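Local coordinates for ABC transporter periplasmic peptide-binding protein (Pseudoalteromonas, PDB 4QFK) that probably binds peptides, dipeptides in particular, in the periplasm and delivers them to the membrane part of an ABC importer, at residues V284-N289 with M507-S512; V91-R96 with H161-E166; P465-L470 with Q491-E496. All coordinates share one frame; numbering follows the deposited sequence.

The three contacts sample separate parts of a periplasmic binding protein of solute-binding family 5, and none touches another. Contact 1 joins strands 282-297 and 500-513, neighbours in the middle of the ten-stranded mixed sheet. Contact 2 belongs to a separate four-stranded antiparallel sheet; its centre lies 37 Å from that of contact 1 and 36 Å from that of contact 3. Contact 3 pairs helices 465-475 and 480-497, and the second of these runs on into strand 500-513, so contacts 1 and 3, about 12 Å apart at their nearest atoms, are linked directly through the chain. Contact 2 is complete in sequence before either of the others begins.

Contact 1 of 3, residues V284-N289 with M507-S512; sequences VERETN and MRFQAS
E285 and Q510 form a hydrogen-bonded pair between two antiparallel strands of the large mixed sheet of this periplasmic binding protein fold. The backbone polar groups at alternate positions satisfy each other. E285 N donates a hydrogen bond to Q510 O at 2.7 Å, in the carbonyl plane, whereas the return bond from Q510 N reaches E285 O from above its carbonyl plane. Two residues on, E287 N and R508 O are joined by a nearly straight bond (169° at the hydrogen), and R508 N answers to E287 O. Three carbonyls take a further CA-H...O contact, as where F509 CA comes within 3.2 Å of E285 O.

On the face that carries E285, E287, R508 and Q510, the E285 carboxylate lies beside the Q510 side chain, both pointing the same way. E285 OE1 accepts a hydrogen bond from a water at 2.7 Å, and that water also hydrogen-bonds S512 OG. The R508 guanidinium finds its acceptors outside the pair, in the carbonyls of G522 and G525. The aliphatic part of the R508 chain packs on N289, with R508 CG 3.4 Å from N289 CB, while N289 ND2 sits over one guanidinium face and makes a weak hydrogen bond to P523 O.

The reverse face is mostly apolar in its contacts. R286 lies alongside F509, their flat ends almost perpendicular at 88°, and S270 and L273 of helix 270-274 also touch the F509 side chain. M507, bent at chi3 (-50°), brings its methyl over the centre of the R286 guanidinium, CE standing 4.2 Å above that plane.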
ATOM      1  N   VAL A 284      15.203  -7.574  16.068  1.00 20.68           N
ATOM      2  CA  VAL A 284      14.117  -8.056  15.232  1.00 23.15           C
ATOM      3  C   VAL A 284      12.877  -7.220  15.522  1.00 25.20           C
ATOM      4  O   VAL A 284      12.510  -7.006  16.677  1.00 26.59           O
ATOM      5  CB  VAL A 284      13.827  -9.554  15.454  1.00 23.84           C
ATOM      6  CG1 VAL A 284      12.614 -10.007  14.630  1.00 24.71           C
ATOM      7  CG2 VAL A 284      15.052 -10.384  15.100  1.00 26.30           C
ATOM      8  N   GLU A 285      12.256  -6.728  14.459  1.00 26.43           N
ATOM      9  CA  GLU A 285      11.091  -5.864  14.568  1.00 24.37           C
ATOM     10  C   GLU A 285       9.866  -6.485  13.887  1.00 25.51           C
ATOM     11  O   GLU A 285       9.984  -7.288  12.960  1.00 22.11           O
ATOM     12  CB  GLU A 285      11.404  -4.495  13.971  1.00 22.82           C
ATOM     13  CG  GLU A 285      12.387  -3.689  14.809  1.00 24.65           C
ATOM     14  CD  GLU A 285      13.052  -2.571  14.030  1.00 28.75           C
ATOM     15  OE1 GLU A 285      13.444  -2.805  12.872  1.00 28.47           O
ATOM     16  OE2 GLU A 285      13.196  -1.455  14.572  1.00 41.54           O
ATOM     17  N   ARG A 286       8.687  -6.106  14.358  1.00 25.13           N
ATOM     18  CA  ARG A 286       7.461  -6.633  13.796  1.00 26.80           C
ATOM     19  C   ARG A 286       6.317  -5.636  13.953  1.00 27.79           C
ATOM     20  O   ARG A 286       6.079  -5.113  15.040  1.00 34.04           O
ATOM     21  CB  ARG A 286       7.157  -8.014  14.386  1.00 25.32           C
ATOM     22  CG  ARG A 286       5.731  -8.257  14.803  1.00 36.81           C
ATOM     23  CD  ARG A 286       5.609  -8.119  16.318  1.00 51.37           C
ATOM     24  NE  ARG A 286       4.408  -8.765  16.838  1.00 46.22           N
ATOM     25  CZ  ARG A 286       4.306 -10.071  17.033  1.00 45.22           C
ATOM     26  NH1 ARG A 286       5.333 -10.859  16.750  1.00 52.44           N
ATOM     27  NH2 ARG A 286       3.183 -10.589  17.504  1.00 55.27           N
ATOM     28  N   GLU A 287       5.637  -5.359  12.840  1.00 23.59           N
ATOM     29  CA  GLU A 287       4.555  -4.381  12.794  1.00 23.94           C
ATOM     30  C   GLU A 287       3.442  -4.830  11.868  1.00 21.41           C
ATOM     31  O   GLU A 287       3.674  -5.143  10.704  1.00 23.36           O
ATOM     32  CB  GLU A 287       5.075  -3.024  12.333  1.00 20.30           C
ATOM     33  CG  GLU A 287       5.420  -2.113  13.466  1.00 29.79           C
ATOM     34  CD  GLU A 287       4.189  -1.665  14.223  1.00 31.23           C
ATOM     35  OE1 GLU A 287       3.508  -2.515  14.854  1.00 32.88           O
ATOM     36  OE2 GLU A 287       3.893  -0.456  14.165  1.00 37.94           O
ATOM     37  N   THR A 288       2.223  -4.864  12.381  1.00 23.11           N
ATOM     38  CA  THR A 288       1.096  -5.264  11.555  1.00 21.58           C
ATOM     39  C   THR A 288       0.925  -4.207  10.467  1.00 22.14           C
ATOM     40  O   THR A 288       0.783  -3.017  10.763  1.00 22.39           O
ATOM     41  CB  THR A 288      -0.174  -5.421  12.394  1.00 18.31           C
ATOM     42  OG1 THR A 288      -0.679  -4.126  12.725  1.00 34.94           O
ATOM     43  CG2 THR A 288       0.146  -6.150  13.686  1.00 20.06           C
ATOM     44  N   ASN A 289       0.979  -4.629   9.207  1.00 19.20           N
ATOM     45  CA  ASN A 289       0.922  -3.682   8.102  1.00 15.20           C
ATOM     46  C   ASN A 289      -0.530  -3.333   7.849  1.00 19.88           C
ATOM     47  O   ASN A 289      -1.406  -4.152   8.125  1.00 18.25           O
ATOM     48  CB  ASN A 289       1.585  -4.275   6.861  1.00 15.77           C
ATOM     49  CG  ASN A 289       1.394  -3.417   5.615  1.00 18.63           C
ATOM     50  OD1 ASN A 289       0.730  -3.833   4.670  1.00 15.40           O
ATOM     51  ND2 ASN A 289       2.001  -2.238   5.594  1.00 16.79           N
ATOM     52  N   MET A 507       1.630  -9.309   8.586  1.00 13.56           N
ATOM     53  CA  MET A 507       2.601  -8.524   9.323  1.00 19.44           C
ATOM     54  C   MET A 507       3.864  -8.294   8.499  1.00 23.12           C
ATOM     55  O   MET A 507       4.140  -9.019   7.539  1.00 18.39           O
ATOM     56  CB  MET A 507       2.933  -9.212  10.652  1.00 18.26           C
ATOM     57  CG  MET A 507       1.679  -9.478  11.464  1.00 22.37           C
ATOM     58  SD  MET A 507       1.932  -9.856  13.203  1.00 34.64           S
ATOM     59  CE  MET A 507       3.189 -11.142  13.073  1.00 37.65           C
ATOM     60  N   ARG A 508       4.612  -7.258   8.853  1.00 19.65           N
ATOM     61  CA  ARG A 508       5.914  -7.041   8.241  1.00 24.74           C
ATOM     62  C   ARG A 508       6.951  -7.211   9.342  1.00 22.11           C
ATOM     63  O   ARG A 508       6.699  -6.880  10.502  1.00 19.11           O
ATOM     64  CB  ARG A 508       6.016  -5.666   7.563  1.00 20.54           C
ATOM     65  CG  ARG A 508       4.851  -4.724   7.875  1.00 33.30           C
ATOM     66  CD  ARG A 508       5.158  -3.260   7.527  1.00 30.92           C
ATOM     67  NE  ARG A 508       5.642  -3.109   6.153  1.00 37.16           N
ATOM     68  CZ  ARG A 508       5.906  -1.937   5.574  1.00 30.66           C
ATOM     69  NH1 ARG A 508       5.746  -0.795   6.248  1.00 26.70           N
ATOM     70  NH2 ARG A 508       6.336  -1.909   4.319  1.00 25.61           N
ATOM     71  N   PHE A 509       8.089  -7.792   8.996  1.00 19.08           N
ATOM     72  CA  PHE A 509       9.151  -7.969   9.968  1.00 23.53           C
ATOM     73  C   PHE A 509      10.356  -7.242   9.429  1.00 21.92           C
ATOM     74  O   PHE A 509      10.391  -6.909   8.258  1.00 25.97           O
ATOM     75  CB  PHE A 509       9.493  -9.448  10.159  1.00 20.75           C
ATOM     76  CG  PHE A 509       8.351 -10.289  10.655  1.00 20.02           C
ATOM     77  CD1 PHE A 509       7.409 -10.774   9.780  1.00 21.70           C
ATOM     78  CD2 PHE A 509       8.236 -10.607  11.999  1.00 23.51           C
ATOM     79  CE1 PHE A 509       6.355 -11.547  10.232  1.00 26.31           C
ATOM     80  CE2 PHE A 509       7.195 -11.396  12.455  1.00 25.14           C
ATOM     81  CZ  PHE A 509       6.252 -11.864  11.570  1.00 27.28           C
ATOM     82  N   GLN A 510      11.339  -6.999  10.285  1.00 20.48           N
ATOM     83  CA  GLN A 510      12.614  -6.417   9.869  1.00 20.85           C
ATOM     84  C   GLN A 510      13.706  -6.850  10.833  1.00 20.74           C
ATOM     85  O   GLN A 510      13.537  -6.760  12.040  1.00 23.69           O
ATOM     86  CB  GLN A 510      12.538  -4.889   9.840  1.00 18.85           C
ATOM     87  CG  GLN A 510      13.880  -4.214   9.631  1.00 19.03           C
ATOM     88  CD  GLN A 510      13.766  -2.695   9.500  1.00 18.05           C
ATOM     89  OE1 GLN A 510      13.946  -1.962  10.472  1.00 18.78           O
ATOM     90  NE2 GLN A 510      13.471  -2.224   8.299  1.00 13.93           N
ATOM     91  N   ALA A 511      14.818  -7.348  10.310  1.00 22.06           N
ATOM     92  CA  ALA A 511      15.955  -7.671  11.159  1.00 16.16           C
ATOM     93  C   ALA A 511      17.114  -6.731  10.833  1.00 17.32           C
ATOM     94  O   ALA A 511      17.328  -6.367   9.678  1.00 20.63           O
ATOM     95  CB  ALA A 511      16.357  -9.111  10.963  1.00 24.83           C
ATOM     96  N   SER A 512      17.849  -6.325  11.854  1.00 18.19           N
ATOM     97  CA  SER A 512      18.975  -5.426  11.666  1.00 20.80           C
ATOM     98  C   SER A 512      20.032  -5.636  12.740  1.00 22.67           C
ATOM     99  O   SER A 512      19.760  -6.190  13.800  1.00 21.42           O
ATOM    100  CB  SER A 512      18.502  -3.991  11.751  1.00 17.04           C
ATOM    101  OG  SER A 512      17.764  -3.842  12.941  1.00 21.52           O
TER
HETATM  102  O   HOH W   1      15.253  -4.768  12.742  1.00 24.00           O

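Contact 2 of 3, residues V91-R96 with H161-E166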
ATOM      1  N   VAL A  91      -5.814  23.111  -5.937  1.00 26.95           N
ATOM      2  CA  VAL A  91      -4.901  22.894  -4.825  1.00 24.72           C
ATOM      3  C   VAL A  91      -3.587  23.612  -5.122  1.00 26.81           C
ATOM      4  O   VAL A  91      -2.908  23.313  -6.105  1.00 25.44           O
ATOM      5  CB  VAL A  91      -4.647  21.387  -4.583  1.00 26.79           C
ATOM      6  CG1 VAL A  91      -3.851  21.165  -3.296  1.00 24.05           C
ATOM      7  CG2 VAL A  91      -5.969  20.629  -4.521  1.00 26.75           C
ATOM      8  N   THR A  92      -3.232  24.563  -4.269  1.00 21.21           N
ATOM      9  CA  THR A  92      -2.076  25.400  -4.516  1.00 24.07           C
ATOM     10  C   THR A  92      -0.957  25.102  -3.527  1.00 27.07           C
ATOM     11  O   THR A  92      -1.121  25.294  -2.321  1.00 26.76           O
ATOM     12  CB  THR A  92      -2.435  26.889  -4.408  1.00 24.60           C
ATOM     13  OG1 THR A  92      -3.324  27.256  -5.477  1.00 26.57           O
ATOM     14  CG2 THR A  92      -1.177  27.742  -4.479  1.00 21.21           C
ATOM     15  N   PHE A  93       0.177  24.640  -4.046  1.00 20.73           N
ATOM     16  CA  PHE A  93       1.345  24.346  -3.215  1.00 19.85           C
ATOM     17  C   PHE A  93       2.358  25.493  -3.295  1.00 23.33           C
ATOM     18  O   PHE A  93       2.754  25.918  -4.380  1.00 20.16           O
ATOM     19  CB  PHE A  93       2.016  23.030  -3.653  1.00 16.58           C
ATOM     20  CG  PHE A  93       1.120  21.805  -3.562  1.00 17.56           C
ATOM     21  CD1 PHE A  93       0.282  21.455  -4.612  1.00 22.61           C
ATOM     22  CD2 PHE A  93       1.121  21.012  -2.440  1.00 14.11           C
ATOM     23  CE1 PHE A  93      -0.533  20.342  -4.537  1.00 17.76           C
ATOM     24  CE2 PHE A  93       0.314  19.898  -2.358  1.00 15.78           C
ATOM     25  CZ  PHE A  93      -0.517  19.565  -3.411  1.00 23.18           C
ATOM     26  N   THR A  94       2.760  26.008  -2.142  1.00 21.91           N
ATOM     27  CA  THR A  94       3.873  26.930  -2.089  1.00 20.43           C
ATOM     28  C   THR A  94       5.096  26.053  -1.908  1.00 22.95           C
ATOM     29  O   THR A  94       5.032  25.050  -1.198  1.00 23.30           O
ATOM     30  CB  THR A  94       3.728  27.894  -0.913  1.00 20.98           C
ATOM     31  OG1 THR A  94       2.506  28.623  -1.059  1.00 32.90           O
ATOM     32  CG2 THR A  94       4.885  28.880  -0.876  1.00 19.10           C
ATOM     33  N   LEU A  95       6.208  26.414  -2.540  1.00 20.70           N
ATOM     34  CA  LEU A  95       7.357  25.510  -2.594  1.00 19.47           C
ATOM     35  C   LEU A  95       8.614  25.999  -1.855  1.00 20.72           C
ATOM     36  O   LEU A  95       9.038  27.142  -2.008  1.00 21.86           O
ATOM     37  CB  LEU A  95       7.693  25.155  -4.056  1.00 17.49           C
ATOM     38  CG  LEU A  95       6.575  24.530  -4.897  1.00 16.59           C
ATOM     39  CD1 LEU A  95       6.939  24.461  -6.368  1.00 16.86           C
ATOM     40  CD2 LEU A  95       6.204  23.144  -4.376  1.00 23.04           C
ATOM     41  N   ARG A  96       9.221  25.095  -1.087  1.00 20.80           N
ATOM     42  CA  ARG A  96      10.484  25.351  -0.407  1.00 19.89           C
ATOM     43  C   ARG A  96      11.492  26.040  -1.331  1.00 20.08           C
ATOM     44  O   ARG A  96      11.674  25.630  -2.471  1.00 19.68           O
ATOM     45  CB  ARG A  96      11.090  24.034   0.105  1.00 19.24           C
ATOM     46  CG  ARG A  96      11.033  23.856   1.605  1.00 24.58           C
ATOM     47  CD  ARG A  96      12.085  22.906   2.135  1.00 15.63           C
ATOM     48  NE  ARG A  96      13.096  23.631   2.897  1.00 21.98           N
ATOM     49  CZ  ARG A  96      13.045  23.797   4.219  1.00 25.94           C
ATOM     50  NH1 ARG A  96      13.998  24.474   4.852  1.00 19.42           N
ATOM     51  NH2 ARG A  96      12.042  23.266   4.911  1.00 20.36           N
ATOM     52  N   HIS A 161       7.793  29.501  -7.221  1.00 23.63           N
ATOM     53  CA  HIS A 161       7.744  28.670  -6.038  1.00 23.28           C
ATOM     54  C   HIS A 161       6.302  28.544  -5.565  1.00 21.77           C
ATOM     55  O   HIS A 161       6.003  28.473  -4.380  1.00 23.58           O
ATOM     56  CB  HIS A 161       8.680  29.237  -4.973  1.00 22.58           C
ATOM     57  CG  HIS A 161      10.124  29.212  -5.381  1.00 32.81           C
ATOM     58  ND1 HIS A 161      10.857  28.044  -5.464  1.00 27.61           N
ATOM     59  CD2 HIS A 161      10.960  30.205  -5.761  1.00 34.12           C
ATOM     60  CE1 HIS A 161      12.085  28.322  -5.863  1.00 25.97           C
ATOM     61  NE2 HIS A 161      12.176  29.624  -6.049  1.00 33.72           N
ATOM     62  N   GLN A 162       5.397  28.511  -6.523  1.00 21.87           N
ATOM     63  CA  GLN A 162       4.010  28.249  -6.198  1.00 24.95           C
ATOM     64  C   GLN A 162       3.329  27.645  -7.419  1.00 20.73           C
ATOM     65  O   GLN A 162       3.556  28.080  -8.546  1.00 22.81           O
ATOM     66  CB  GLN A 162       3.312  29.527  -5.703  1.00 23.60           C
ATOM     67  CG  GLN A 162       1.871  29.312  -5.242  1.00 27.57           C
ATOM     68  CD  GLN A 162       1.180  30.604  -4.796  1.00 27.89           C
ATOM     69  OE1 GLN A 162       0.158  30.988  -5.353  1.00 31.62           O
ATOM     70  NE2 GLN A 162       1.733  31.261  -3.781  1.00 25.50           N
ATOM     71  N   VAL A 163       2.503  26.635  -7.186  1.00 20.21           N
ATOM     72  CA  VAL A 163       1.975  25.826  -8.272  1.00 22.27           C
ATOM     73  C   VAL A 163       0.536  25.463  -7.934  1.00 24.21           C
ATOM     74  O   VAL A 163       0.216  25.213  -6.765  1.00 27.10           O
ATOM     75  CB  VAL A 163       2.859  24.546  -8.448  1.00 23.58           C
ATOM     76  CG1 VAL A 163       2.170  23.315  -7.899  1.00 21.82           C
ATOM     77  CG2 VAL A 163       3.253  24.344  -9.887  1.00 21.89           C
ATOM     78  N   ARG A 164      -0.347  25.468  -8.926  1.00 21.44           N
ATOM     79  CA  ARG A 164      -1.742  25.139  -8.664  1.00 23.48           C
ATOM     80  C   ARG A 164      -2.210  23.977  -9.508  1.00 24.65           C
ATOM     81  O   ARG A 164      -2.151  24.036 -10.731  1.00 27.88           O
ATOM     82  CB  ARG A 164      -2.647  26.348  -8.910  1.00 26.84           C
ATOM     83  CG  ARG A 164      -4.134  26.057  -8.745  1.00 27.91           C
ATOM     84  CD  ARG A 164      -5.002  27.337  -8.859  1.00 28.90           C
ATOM     85  NE  ARG A 164      -4.825  28.051 -10.122  1.00 26.38           N
ATOM     86  CZ  ARG A 164      -4.136  29.184 -10.241  1.00 28.09           C
ATOM     87  NH1 ARG A 164      -3.567  29.727  -9.170  1.00 24.13           N
ATOM     88  NH2 ARG A 164      -4.014  29.775 -11.428  1.00 22.84           N
ATOM     89  N   PHE A 165      -2.665  22.919  -8.841  1.00 21.20           N
ATOM     90  CA  PHE A 165      -3.271  21.775  -9.509  1.00 21.35           C
ATOM     91  C   PHE A 165      -4.750  22.067  -9.700  1.00 23.79           C
ATOM     92  O   PHE A 165      -5.462  22.360  -8.732  1.00 24.93           O
ATOM     93  CB  PHE A 165      -3.142  20.503  -8.661  1.00 22.63           C
ATOM     94  CG  PHE A 165      -1.764  19.877  -8.666  1.00 19.89           C
ATOM     95  CD1 PHE A 165      -0.672  20.550  -8.139  1.00 21.11           C
ATOM     96  CD2 PHE A 165      -1.578  18.584  -9.167  1.00 21.11           C
ATOM     97  CE1 PHE A 165       0.598  19.961  -8.140  1.00 23.82           C
ATOM     98  CE2 PHE A 165      -0.326  17.983  -9.175  1.00 18.64           C
ATOM     99  CZ  PHE A 165       0.770  18.676  -8.654  1.00 22.89           C
ATOM    100  N   GLU A 166      -5.208  21.992 -10.945  1.00 20.78           N
ATOM    101  CA  GLU A 166      -6.625  22.072 -11.244  1.00 24.85           C
ATOM    102  C   GLU A 166      -7.157  20.664 -11.499  1.00 26.04           C
ATOM    103  O   GLU A 166      -6.600  19.908 -12.303  1.00 27.75           O
ATOM    104  CB  GLU A 166      -6.877  22.995 -12.443  1.00 28.44           C
ATOM    105  CG  GLU A 166      -6.147  24.353 -12.358  1.00 30.60           C
ATOM    106  CD  GLU A 166      -7.052  25.552 -12.048  1.00 39.72           C
ATOM    107  OE1 GLU A 166      -7.607  25.631 -10.928  1.00 34.67           O
ATOM    108  OE2 GLU A 166      -7.180  26.440 -12.919  1.00 40.74           O
TER
HETATM  109  O   HOH W   2      -3.170  29.739  -6.411  1.00 32.43           O
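F93 and F165 meet on the buried face of a two-strand antiparallel pairing at the middle of a four-stranded sheet. Their rings are inclined at 74° in an oblique approach, with F165 CD1 3.6 Å from F93 CE1, at the edge of the F93 ring. Their places in the two strands put both side chains on this face, at diagonal positions, and similar first torsions, each CG beside its own backbone N, lean the rings together. V163, directly across from F93, sets CG1 4.2 Å from F93 CD1, and V91 backs on to F165 through their CB atoms. Helix 115-126 covers this face, V118 touching both L95 and F165.

On the other face, T92 divides its two branches between two neighbours across the strands. Its methyl CG2 lies 3.5 Å from Q162 CG, while its hydroxyl faces the R164 chain. With an alanine at Q162 the CG that packs on the T92 methyl would be gone, and that methyl would probably lose its cover on this side. The R164 chain bends at chi3 (57°), and a water at the edge of its guanidinium, in plane, accepts from NH1 while hydrogen-bonding T92 OG1.

Five backbone bonds fix the register. Those of F93 with V163 and of V91 with F165 come in reciprocal pairs; beyond the last of the bridged residues, L95 N continues the series to H161 O at 2.8 Å, reaching that oxygen from 46° out of its carbonyl plane.

Contact 3 of 3, residues P465-L470 with Q491-E496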
ATOM      1  N   PRO A 465     -26.445   2.666   1.904  1.00 27.03           N
ATOM      2  CA  PRO A 465     -26.464   4.133   1.986  1.00 21.45           C
ATOM      3  C   PRO A 465     -26.235   4.657   3.403  1.00 22.89           C
ATOM      4  O   PRO A 465     -25.702   5.753   3.550  1.00 20.64           O
ATOM      5  CB  PRO A 465     -27.870   4.491   1.490  1.00 27.44           C
ATOM      6  CG  PRO A 465     -28.268   3.329   0.627  1.00 26.57           C
ATOM      7  CD  PRO A 465     -27.707   2.140   1.355  1.00 22.70           C
ATOM      8  N   GLU A 466     -26.614   3.887   4.419  1.00 18.75           N
ATOM      9  CA  GLU A 466     -26.301   4.262   5.784  1.00 21.32           C
ATOM     10  C   GLU A 466     -24.810   4.154   6.066  1.00 25.31           C
ATOM     11  O   GLU A 466     -24.216   5.026   6.709  1.00 23.99           O
ATOM     12  CB  GLU A 466     -27.045   3.390   6.780  1.00 18.13           C
ATOM     13  CG  GLU A 466     -26.753   3.797   8.206  1.00 21.86           C
ATOM     14  CD  GLU A 466     -27.506   2.937   9.191  1.00 38.24           C
ATOM     15  OE1 GLU A 466     -28.360   2.146   8.719  1.00 35.37           O
ATOM     16  OE2 GLU A 466     -27.247   3.048  10.421  1.00 34.83           O
ATOM     17  N   PHE A 467     -24.223   3.053   5.616  1.00 22.33           N
ATOM     18  CA  PHE A 467     -22.785   2.859   5.695  1.00 20.27           C
ATOM     19  C   PHE A 467     -22.070   3.989   4.973  1.00 19.62           C
ATOM     20  O   PHE A 467     -21.164   4.604   5.526  1.00 22.01           O
ATOM     21  CB  PHE A 467     -22.423   1.519   5.054  1.00 24.76           C
ATOM     22  CG  PHE A 467     -20.949   1.209   5.044  1.00 19.33           C
ATOM     23  CD1 PHE A 467     -20.340   0.637   6.147  1.00 14.74           C
ATOM     24  CD2 PHE A 467     -20.188   1.441   3.912  1.00 19.82           C
ATOM     25  CE1 PHE A 467     -18.991   0.323   6.129  1.00 18.96           C
ATOM     26  CE2 PHE A 467     -18.831   1.124   3.889  1.00 22.27           C
ATOM     27  CZ  PHE A 467     -18.237   0.566   5.005  1.00 18.46           C
ATOM     28  N   ASP A 468     -22.483   4.259   3.737  1.00 19.08           N
ATOM     29  CA  ASP A 468     -21.853   5.305   2.929  1.00 22.10           C
ATOM     30  C   ASP A 468     -21.943   6.682   3.594  1.00 26.98           C
ATOM     31  O   ASP A 468     -20.994   7.474   3.548  1.00 24.41           O
ATOM     32  CB  ASP A 468     -22.470   5.351   1.525  1.00 18.30           C
ATOM     33  CG  ASP A 468     -21.915   4.268   0.605  1.00 25.25           C
ATOM     34  OD1 ASP A 468     -21.255   3.334   1.106  1.00 24.80           O
ATOM     35  OD2 ASP A 468     -22.134   4.337  -0.626  1.00 25.32           O
ATOM     36  N   LEU A 469     -23.083   6.968   4.214  1.00 20.71           N
ATOM     37  CA  LEU A 469     -23.275   8.260   4.856  1.00 26.22           C
ATOM     38  C   LEU A 469     -22.262   8.445   5.986  1.00 26.34           C
ATOM     39  O   LEU A 469     -21.730   9.552   6.187  1.00 21.41           O
ATOM     40  CB  LEU A 469     -24.714   8.407   5.376  1.00 24.10           C
ATOM     41  CG  LEU A 469     -25.122   9.709   6.088  1.00 31.77           C
ATOM     42  CD1 LEU A 469     -25.103  10.935   5.154  1.00 20.57           C
ATOM     43  CD2 LEU A 469     -26.498   9.539   6.751  1.00 21.44           C
ATOM     44  N   LEU A 470     -21.979   7.368   6.719  1.00 21.98           N
ATOM     45  CA  LEU A 470     -20.994   7.470   7.790  1.00 24.18           C
ATOM     46  C   LEU A 470     -19.663   7.904   7.185  1.00 24.83           C
ATOM     47  O   LEU A 470     -18.914   8.650   7.807  1.00 25.13           O
ATOM     48  CB  LEU A 470     -20.829   6.153   8.553  1.00 21.11           C
ATOM     49  CG  LEU A 470     -21.987   5.588   9.375  1.00 27.55           C
ATOM     50  CD1 LEU A 470     -21.698   4.131   9.739  1.00 19.70           C
ATOM     51  CD2 LEU A 470     -22.241   6.411  10.638  1.00 25.42           C
ATOM     52  N   GLN A 491     -17.145   0.205  11.309  1.00 21.01           N
ATOM     53  CA  GLN A 491     -16.553  -1.093  11.619  1.00 21.84           C
ATOM     54  C   GLN A 491     -17.610  -1.997  12.232  1.00 26.76           C
ATOM     55  O   GLN A 491     -17.695  -3.192  11.921  1.00 25.93           O
ATOM     56  CB  GLN A 491     -15.378  -0.929  12.581  1.00 14.81           C
ATOM     57  CG  GLN A 491     -14.118  -0.446  11.911  1.00 16.54           C
ATOM     58  CD  GLN A 491     -13.125   0.125  12.906  1.00 23.15           C
ATOM     59  OE1 GLN A 491     -13.108   1.345  13.153  1.00 23.20           O
ATOM     60  NE2 GLN A 491     -12.307  -0.743  13.500  1.00 10.85           N
ATOM     61  N   SER A 492     -18.429  -1.404  13.096  1.00 21.22           N
ATOM     62  CA  SER A 492     -19.488  -2.130  13.749  1.00 23.82           C
ATOM     63  C   SER A 492     -20.492  -2.609  12.705  1.00 20.20           C
ATOM     64  O   SER A 492     -21.039  -3.701  12.808  1.00 20.27           O
ATOM     65  CB  SER A 492     -20.168  -1.221  14.774  1.00 28.76           C
ATOM     66  OG  SER A 492     -20.813  -1.980  15.773  1.00 39.91           O
ATOM     67  N   MET A 493     -20.726  -1.781  11.696  1.00 21.03           N
ATOM     68  CA  MET A 493     -21.683  -2.112  10.643  1.00 25.27           C
ATOM     69  C   MET A 493     -21.180  -3.261   9.760  1.00 24.07           C
ATOM     70  O   MET A 493     -21.990  -4.068   9.275  1.00 23.81           O
ATOM     71  CB  MET A 493     -22.026  -0.870   9.811  1.00 25.98           C
ATOM     72  CG  MET A 493     -23.136  -1.065   8.770  1.00 40.76           C
ATOM     73  SD  MET A 493     -23.944   0.514   8.353  1.00 36.81           S
ATOM     74  CE  MET A 493     -23.686   1.292   9.930  1.00 25.27           C
ATOM     75  N   ILE A 494     -19.859  -3.353   9.573  1.00 20.36           N
ATOM     76  CA  ILE A 494     -19.278  -4.466   8.798  1.00 21.55           C
ATOM     77  C   ILE A 494     -19.551  -5.829   9.442  1.00 22.02           C
ATOM     78  O   ILE A 494     -19.931  -6.778   8.766  1.00 16.32           O
ATOM     79  CB  ILE A 494     -17.740  -4.383   8.644  1.00 20.02           C
ATOM     80  CG1 ILE A 494     -17.282  -3.022   8.120  1.00 17.49           C
ATOM     81  CG2 ILE A 494     -17.258  -5.499   7.722  1.00 15.46           C
ATOM     82  CD1 ILE A 494     -17.721  -2.762   6.752  1.00 22.77           C
ATOM     83  N   ILE A 495     -19.325  -5.914  10.751  1.00 22.34           N
ATOM     84  CA  ILE A 495     -19.467  -7.162  11.476  1.00 19.06           C
ATOM     85  C   ILE A 495     -20.928  -7.552  11.547  1.00 25.18           C
ATOM     86  O   ILE A 495     -21.282  -8.733  11.582  1.00 26.59           O
ATOM     87  CB  ILE A 495     -18.873  -7.039  12.891  1.00 17.78           C
ATOM     88  CG1 ILE A 495     -17.391  -6.683  12.781  1.00 20.92           C
ATOM     89  CG2 ILE A 495     -19.038  -8.337  13.660  1.00 19.33           C
ATOM     90  CD1 ILE A 495     -16.689  -7.416  11.644  1.00 20.31           C
ATOM     91  N   GLU A 496     -21.786  -6.540  11.539  1.00 26.26           N
ATOM     92  CA  GLU A 496     -23.207  -6.758  11.713  1.00 22.28           C
ATOM     93  C   GLU A 496     -23.853  -7.281  10.430  1.00 23.37           C
ATOM     94  O   GLU A 496     -24.683  -8.190  10.473  1.00 23.07           O
ATOM     95  CB  GLU A 496     -23.868  -5.460  12.180  1.00 22.36           C
ATOM     96  CG  GLU A 496     -25.374  -5.457  12.078  1.00 33.72           C
ATOM     97  CD  GLU A 496     -25.981  -4.123  12.476  1.00 36.45           C
ATOM     98  OE1 GLU A 496     -26.082  -3.232  11.601  1.00 29.85           O
ATOM     99  OE2 GLU A 496     -26.349  -3.974  13.665  1.00 35.44           O
TER
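The F467 ring meets M493 at its edge: M493 CG lies near the ring plane, 4.2 Å from F467 CD1, and M493 SD stands 5.5 Å from the ring centroid, 88° off its normal. This is a Met-aromatic contact of the edge type. Further round the ring, I494 CD1 approaches obliquely and comes 3.4 Å from F467 CE1, while the carboxylate oxygen OD1 of D468, next along the same helix, lies in plane at another part of the edge. W462 adds an edge-to-face aromatic partner from outside the two segments.

M493 carries most of this contact. With CG anti to the backbone N (chi1 -174°), its chain stretches across to the opposite helix, where SD rests 3.7 Å from F467 CA. The bend at chi3 then takes the methyl past F467, and CE meets L470 CD1 at 3.5 Å, tighter than usual for two carbons. The same methyl, M493 CE, also comes within 4.0 Å of E466 OE2. No hydrogen bond joins the segments, so the fit depends on apolar packing.

L448 touches both F467 and I494 and extends the apolar cluster toward helix 445-448. The segment axes approach to 10.7 Å and run at 158° to each other. Such spacing leaves long side chains to bridge the gap, and the pair is an antiparallel helical hairpin, formed by consecutive helices 465-475 and 480-497 of the binding-protein fold.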